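Local coordinates for ABC transporter sugar binding protein (PDB 3UOR), which probably binds maltose or a related sugar in the periplasm and delivers it to an ABC importer of the bacterial membrane, at residues L188-F200 with V381-R393. Residues are numbered along the deposited sequence; the frame is centred on the assembly and turned at random.
Sequences LMPLNEFEQQLSF and VQEMRLVTERVVR
The ring of Phe-194 lies between Val-381 and Glu-195. Val-381 CG2 sits 3.8 Å from the centroid of the Phe-194 ring, only 4° off its normal, a CH-pi contact; the carboxylate carbon of Glu-195 covers the opposite face, and Leu-198 CD2 lies at the edge. Phe-194 gets there with CG between its backbone N and carbonyl carbon (chi1 68°). Beside the ring, Met-384 bends at its thioether and brings CE to 3.8 Å from Phe-194 CB, and Arg-385 CB packs on Phe-194 CB at 3.9 Å.

At the other end, Leu-191 CD1 rests 3.8 Å above the guanidinium plane of Arg-393, over its centre, while Leu-191 CD2 meets Val-392 CG2 at 3.8 Å. Gln-382 OE1 and Glu-389 OE1 lie at the edge of the Arg-385 guanidinium, both through weak bonds.

A water bridges the segments, donating to Leu-191 O at 3.0 Å and lying 2.8 Å from Thr-388 OG1. The type I beta turn 190-193 leads into helix 195-202, which runs at 100° to helix 377-394; another face of the latter, with Val-387 and Val-391, meets helix 398-412. The contact is largely apolar, and the two weak bonds within helix 377-394 probably help set the Arg-385 guanidinium beside the turn.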
loop_
_atom_site.group_PDB
_atom_site.type_symbol
_atom_site.label_atom_id
_atom_site.label_comp_id
_atom_site.label_asym_id
_atom_site.label_seq_id
_atom_site.Cartn_x
_atom_site.Cartn_y
_atom_site.Cartn_z
ATOM N N LEU A 188 11.972 4.587 13.169
ATOM C CA LEU A 188 11.048 3.611 13.722
ATOM C C LEU A 188 10.391 2.764 12.623
ATOM O O LEU A 188 9.718 3.293 11.735
ATOM C CB LEU A 188 9.955 4.309 14.542
ATOM C CG LEU A 188 8.834 3.364 14.977
ATOM C CD1 LEU A 188 9.371 2.347 15.967
ATOM C CD2 LEU A 188 7.658 4.129 15.576
ATOM N N MET A 189 10.611 1.455 12.697
ATOM C CA MET A 189 10.005 0.469 11.816
ATOM C C MET A 189 9.572 -0.697 12.704
ATOM O O MET A 189 10.373 -1.592 12.987
ATOM C CB MET A 189 11.028 -0.065 10.804
ATOM C CG MET A 189 11.671 0.977 9.897
ATOM S SD MET A 189 12.704 0.237 8.606
ATOM C CE MET A 189 14.033 -0.483 9.622
ATOM N N PRO A 190 8.313 -0.691 13.158
ATOM C CA PRO A 190 7.851 -1.732 14.090
ATOM C C PRO A 190 8.013 -3.132 13.511
ATOM O O PRO A 190 7.593 -3.371 12.390
ATOM C CB PRO A 190 6.372 -1.402 14.292
ATOM C CG PRO A 190 6.247 0.045 13.920
ATOM C CD PRO A 190 7.251 0.270 12.820
ATOM N N LEU A 191 8.610 -4.039 14.282
ATOM C CA LEU A 191 8.950 -5.384 13.821
ATOM C C LEU A 191 7.743 -6.281 13.508
ATOM O O LEU A 191 7.891 -7.319 12.863
ATOM C CB LEU A 191 9.844 -6.064 14.858
ATOM C CG LEU A 191 11.290 -5.564 14.881
ATOM C CD1 LEU A 191 12.037 -6.064 16.111
ATOM C CD2 LEU A 191 12.008 -5.985 13.606
ATOM N N ASN A 192 6.560 -5.881 13.965
ATOM C CA ASN A 192 5.334 -6.630 13.699
ATOM C C ASN A 192 4.707 -6.284 12.346
ATOM O O ASN A 192 3.731 -6.910 11.937
ATOM C CB ASN A 192 4.301 -6.364 14.799
ATOM C CG ASN A 192 3.956 -4.892 14.914
ATOM O OD1 ASN A 192 4.782 -4.086 15.344
ATOM N ND2 ASN A 192 2.743 -4.528 14.508
ATOM N N GLU A 193 5.240 -5.270 11.667
ATOM C CA GLU A 193 4.712 -4.858 10.363
ATOM C C GLU A 193 5.595 -5.417 9.262
ATOM O O GLU A 193 6.807 -5.502 9.421
ATOM C CB GLU A 193 4.626 -3.327 10.280
ATOM C CG GLU A 193 3.761 -2.734 11.405
ATOM C CD GLU A 193 3.729 -1.212 11.438
ATOM O OE1 GLU A 193 4.492 -0.553 10.692
ATOM O OE2 GLU A 193 2.931 -0.673 12.232
ATOM N N PHE A 194 4.991 -5.813 8.149
ATOM C CA PHE A 194 5.757 -6.350 7.034
ATOM C C PHE A 194 6.065 -5.327 5.914
ATOM O O PHE A 194 6.887 -5.597 5.037
ATOM C CB PHE A 194 5.007 -7.539 6.431
ATOM C CG PHE A 194 3.711 -7.165 5.743
ATOM C CD1 PHE A 194 3.715 -6.685 4.446
ATOM C CD2 PHE A 194 2.488 -7.303 6.396
ATOM C CE1 PHE A 194 2.527 -6.347 3.799
ATOM C CE2 PHE A 194 1.292 -6.977 5.758
ATOM C CZ PHE A 194 1.312 -6.496 4.455
ATOM N N GLU A 195 5.405 -4.170 5.933
ATOM C CA GLU A 195 5.462 -3.252 4.790
ATOM C C GLU A 195 6.851 -2.668 4.540
ATOM O O GLU A 195 7.236 -2.424 3.389
ATOM C CB GLU A 195 4.401 -2.140 4.906
ATOM C CG GLU A 195 2.966 -2.616 4.676
ATOM C CD GLU A 195 2.291 -3.168 5.939
ATOM O OE1 GLU A 195 2.976 -3.362 6.959
ATOM O OE2 GLU A 195 1.070 -3.418 5.915
ATOM N N GLN A 196 7.615 -2.464 5.608
ATOM C CA GLN A 196 8.951 -1.889 5.461
ATOM C C GLN A 196 9.901 -2.847 4.714
ATOM O O GLN A 196 10.509 -2.457 3.718
ATOM C CB GLN A 196 9.531 -1.519 6.824
ATOM C CG GLN A 196 8.722 -0.468 7.587
ATOM C CD GLN A 196 7.596 -1.076 8.381
ATOM O OE1 GLN A 196 7.295 -2.258 8.236
ATOM N NE2 GLN A 196 6.970 -0.276 9.234
ATOM N N GLN A 197 10.011 -4.097 5.175
ATOM C CA GLN A 197 10.872 -5.097 4.525
ATOM C C GLN A 197 10.389 -5.262 3.117
ATOM O O GLN A 197 11.182 -5.352 2.178
ATOM C CB GLN A 197 10.760 -6.502 5.186
ATOM C CG GLN A 197 10.933 -6.515 6.673
ATOM C CD GLN A 197 9.633 -6.249 7.426
ATOM O OE1 GLN A 197 9.127 -5.106 7.454
ATOM N NE2 GLN A 197 9.086 -7.310 8.060
ATOM N N LEU A 198 9.071 -5.369 2.973
ATOM C CA LEU A 198 8.497 -5.567 1.645
ATOM C C LEU A 198 8.876 -4.408 0.699
ATOM O O LEU A 198 9.264 -4.643 -0.447
ATOM C CB LEU A 198 6.980 -5.747 1.723
ATOM C CG LEU A 198 6.272 -5.826 0.371
ATOM C CD1 LEU A 198 6.800 -7.015 -0.414
ATOM C CD2 LEU A 198 4.763 -5.969 0.572
ATOM N N SER A 199 8.776 -3.170 1.183
ATOM C CA SER A 199 9.120 -1.999 0.356
ATOM C C SER A 199 10.538 -2.144 -0.175
ATOM O O SER A 199 10.771 -2.014 -1.370
ATOM C CB SER A 199 9.012 -0.692 1.158
ATOM O OG SER A 199 7.676 -0.493 1.584
ATOM N N PHE A 200 11.486 -2.436 0.717
ATOM C CA PHE A 200 12.888 -2.554 0.316
ATOM C C PHE A 200 13.126 -3.735 -0.619
ATOM O O PHE A 200 14.027 -3.687 -1.453
ATOM C CB PHE A 200 13.817 -2.619 1.548
ATOM C CG PHE A 200 13.809 -1.362 2.353
ATOM C CD1 PHE A 200 14.057 -0.130 1.735
ATOM C CD2 PHE A 200 13.511 -1.382 3.705
ATOM C CE1 PHE A 200 14.040 1.049 2.456
ATOM C CE2 PHE A 200 13.492 -0.186 4.442
ATOM C CZ PHE A 200 13.760 1.029 3.809
ATOM N N VAL A 381 3.486 -13.016 3.001
ATOM C CA VAL A 381 4.156 -11.918 3.692
ATOM C C VAL A 381 4.075 -12.053 5.186
ATOM O O VAL A 381 4.953 -11.555 5.872
ATOM C CB VAL A 381 3.722 -10.474 3.282
ATOM C CG1 VAL A 381 4.096 -10.189 1.867
ATOM C CG2 VAL A 381 2.266 -10.253 3.525
ATOM N N GLN A 382 3.031 -12.705 5.700
ATOM C CA GLN A 382 3.009 -13.029 7.119
ATOM C C GLN A 382 4.183 -13.934 7.503
ATOM O O GLN A 382 4.813 -13.708 8.524
ATOM C CB GLN A 382 1.678 -13.652 7.561
ATOM C CG GLN A 382 0.495 -12.658 7.601
ATOM C CD GLN A 382 0.856 -11.299 8.227
ATOM O OE1 GLN A 382 1.651 -11.218 9.170
ATOM N NE2 GLN A 382 0.261 -10.231 7.703
ATOM N N GLU A 383 4.474 -14.962 6.710
ATOM C CA GLU A 383 5.662 -15.785 6.984
ATOM C C GLU A 383 6.927 -14.929 6.904
ATOM O O GLU A 383 7.797 -15.029 7.757
ATOM C CB GLU A 383 5.789 -16.951 6.007
ATOM C CG GLU A 383 4.647 -17.958 6.100
ATOM C CD GLU A 383 4.617 -18.652 7.453
ATOM O OE1 GLU A 383 5.702 -18.893 8.018
ATOM O OE2 GLU A 383 3.513 -18.939 7.937
ATOM N N MET A 384 7.012 -14.063 5.895
ATOM C CA MET A 384 8.222 -13.289 5.696
ATOM C C MET A 384 8.491 -12.495 6.959
ATOM O O MET A 384 9.613 -12.421 7.427
ATOM C CB MET A 384 8.086 -12.315 4.521
ATOM C CG MET A 384 9.188 -11.233 4.496
ATOM S SD MET A 384 8.868 -10.026 3.211
ATOM C CE MET A 384 7.602 -9.071 4.042
ATOM N N ARG A 385 7.451 -11.886 7.499
ATOM C CA ARG A 385 7.620 -11.007 8.631
ATOM C C ARG A 385 7.996 -11.799 9.902
ATOM O O ARG A 385 8.760 -11.317 10.746
ATOM C CB ARG A 385 6.324 -10.251 8.858
ATOM C CG ARG A 385 6.374 -9.371 10.045
ATOM C CD ARG A 385 4.993 -8.979 10.458
ATOM N NE ARG A 385 4.242 -10.051 11.105
ATOM C CZ ARG A 385 4.614 -10.649 12.230
ATOM N NH1 ARG A 385 5.769 -10.328 12.823
ATOM N NH2 ARG A 385 3.838 -11.590 12.749
ATOM N N LEU A 386 7.463 -13.010 10.038
ATOM C CA LEU A 386 7.777 -13.826 11.213
ATOM C C LEU A 386 9.246 -14.175 11.207
ATOM O O LEU A 386 9.905 -14.167 12.237
ATOM C CB LEU A 386 6.964 -15.123 11.236
ATOM C CG LEU A 386 5.483 -14.969 11.578
ATOM C CD1 LEU A 386 4.785 -16.329 11.582
ATOM C CD2 LEU A 386 5.329 -14.280 12.922
ATOM N N VAL A 387 9.753 -14.500 10.033
ATOM C CA VAL A 387 11.149 -14.877 9.882
ATOM C C VAL A 387 12.049 -13.684 10.115
ATOM O O VAL A 387 13.072 -13.798 10.776
ATOM C CB VAL A 387 11.418 -15.456 8.499
ATOM C CG1 VAL A 387 12.874 -15.404 8.196
ATOM C CG2 VAL A 387 10.920 -16.887 8.440
ATOM N N THR A 388 11.671 -12.520 9.597
ATOM C CA THR A 388 12.565 -11.369 9.723
ATOM C C THR A 388 12.653 -10.883 11.172
ATOM O O THR A 388 13.707 -10.449 11.623
ATOM C CB THR A 388 12.169 -10.203 8.783
ATOM O OG1 THR A 388 10.850 -9.751 9.118
ATOM C CG2 THR A 388 12.178 -10.672 7.345
ATOM N N GLU A 389 11.550 -10.954 11.905
ATOM C CA GLU A 389 11.592 -10.563 13.303
ATOM C C GLU A 389 12.519 -11.508 14.075
ATOM O O GLU A 389 13.176 -11.109 15.036
ATOM C CB GLU A 389 10.200 -10.572 13.898
ATOM C CG GLU A 389 10.149 -10.190 15.355
ATOM C CD GLU A 389 8.732 -10.191 15.881
ATOM O OE1 GLU A 389 7.890 -10.929 15.319
ATOM O OE2 GLU A 389 8.456 -9.463 16.850
ATOM N N ARG A 390 12.598 -12.756 13.634
ATOM C CA ARG A 390 13.482 -13.719 14.286
ATOM C C ARG A 390 14.935 -13.390 13.972
ATOM O O ARG A 390 15.808 -13.503 14.829
ATOM C CB ARG A 390 13.169 -15.135 13.819
ATOM C CG ARG A 390 13.358 -16.187 14.883
ATOM C CD ARG A 390 12.331 -17.288 14.679
ATOM N NE ARG A 390 12.453 -17.848 13.339
ATOM C CZ ARG A 390 11.433 -18.245 12.588
ATOM N NH1 ARG A 390 10.186 -18.147 13.041
ATOM N NH2 ARG A 390 11.665 -18.743 11.379
ATOM N N VAL A 391 15.186 -13.003 12.729
ATOM C CA VAL A 391 16.498 -12.543 12.325
ATOM C C VAL A 391 16.910 -11.337 13.161
ATOM O O VAL A 391 18.021 -11.306 13.703
ATOM C CB VAL A 391 16.520 -12.174 10.843
ATOM C CG1 VAL A 391 17.741 -11.304 10.514
ATOM C CG2 VAL A 391 16.485 -13.433 10.007
ATOM N N VAL A 392 16.019 -10.348 13.273
ATOM C CA VAL A 392 16.333 -9.142 14.039
ATOM C C VAL A 392 16.509 -9.398 15.543
ATOM O O VAL A 392 17.473 -8.946 16.151
ATOM C CB VAL A 392 15.283 -8.048 13.863
ATOM C CG1 VAL A 392 15.645 -6.847 14.711
ATOM C CG2 VAL A 392 15.154 -7.648 12.365
ATOM N N ARG A 393 15.566 -10.101 16.146
ATOM C CA ARG A 393 15.580 -10.286 17.585
ATOM C C ARG A 393 16.481 -11.444 17.995
ATOM O O ARG A 393 17.298 -11.291 18.874
ATOM C CB ARG A 393 14.167 -10.509 18.126
ATOM C CG ARG A 393 13.224 -9.329 17.915
ATOM C CD ARG A 393 11.955 -9.479 18.765
ATOM N NE ARG A 393 11.644 -8.220 19.440
ATOM C CZ ARG A 393 10.494 -7.574 19.303
ATOM N NH1 ARG A 393 9.548 -8.077 18.532
ATOM N NH2 ARG A 393 10.280 -6.435 19.938
HETATM O O HOH W 1 10.235 -7.924 11.103
#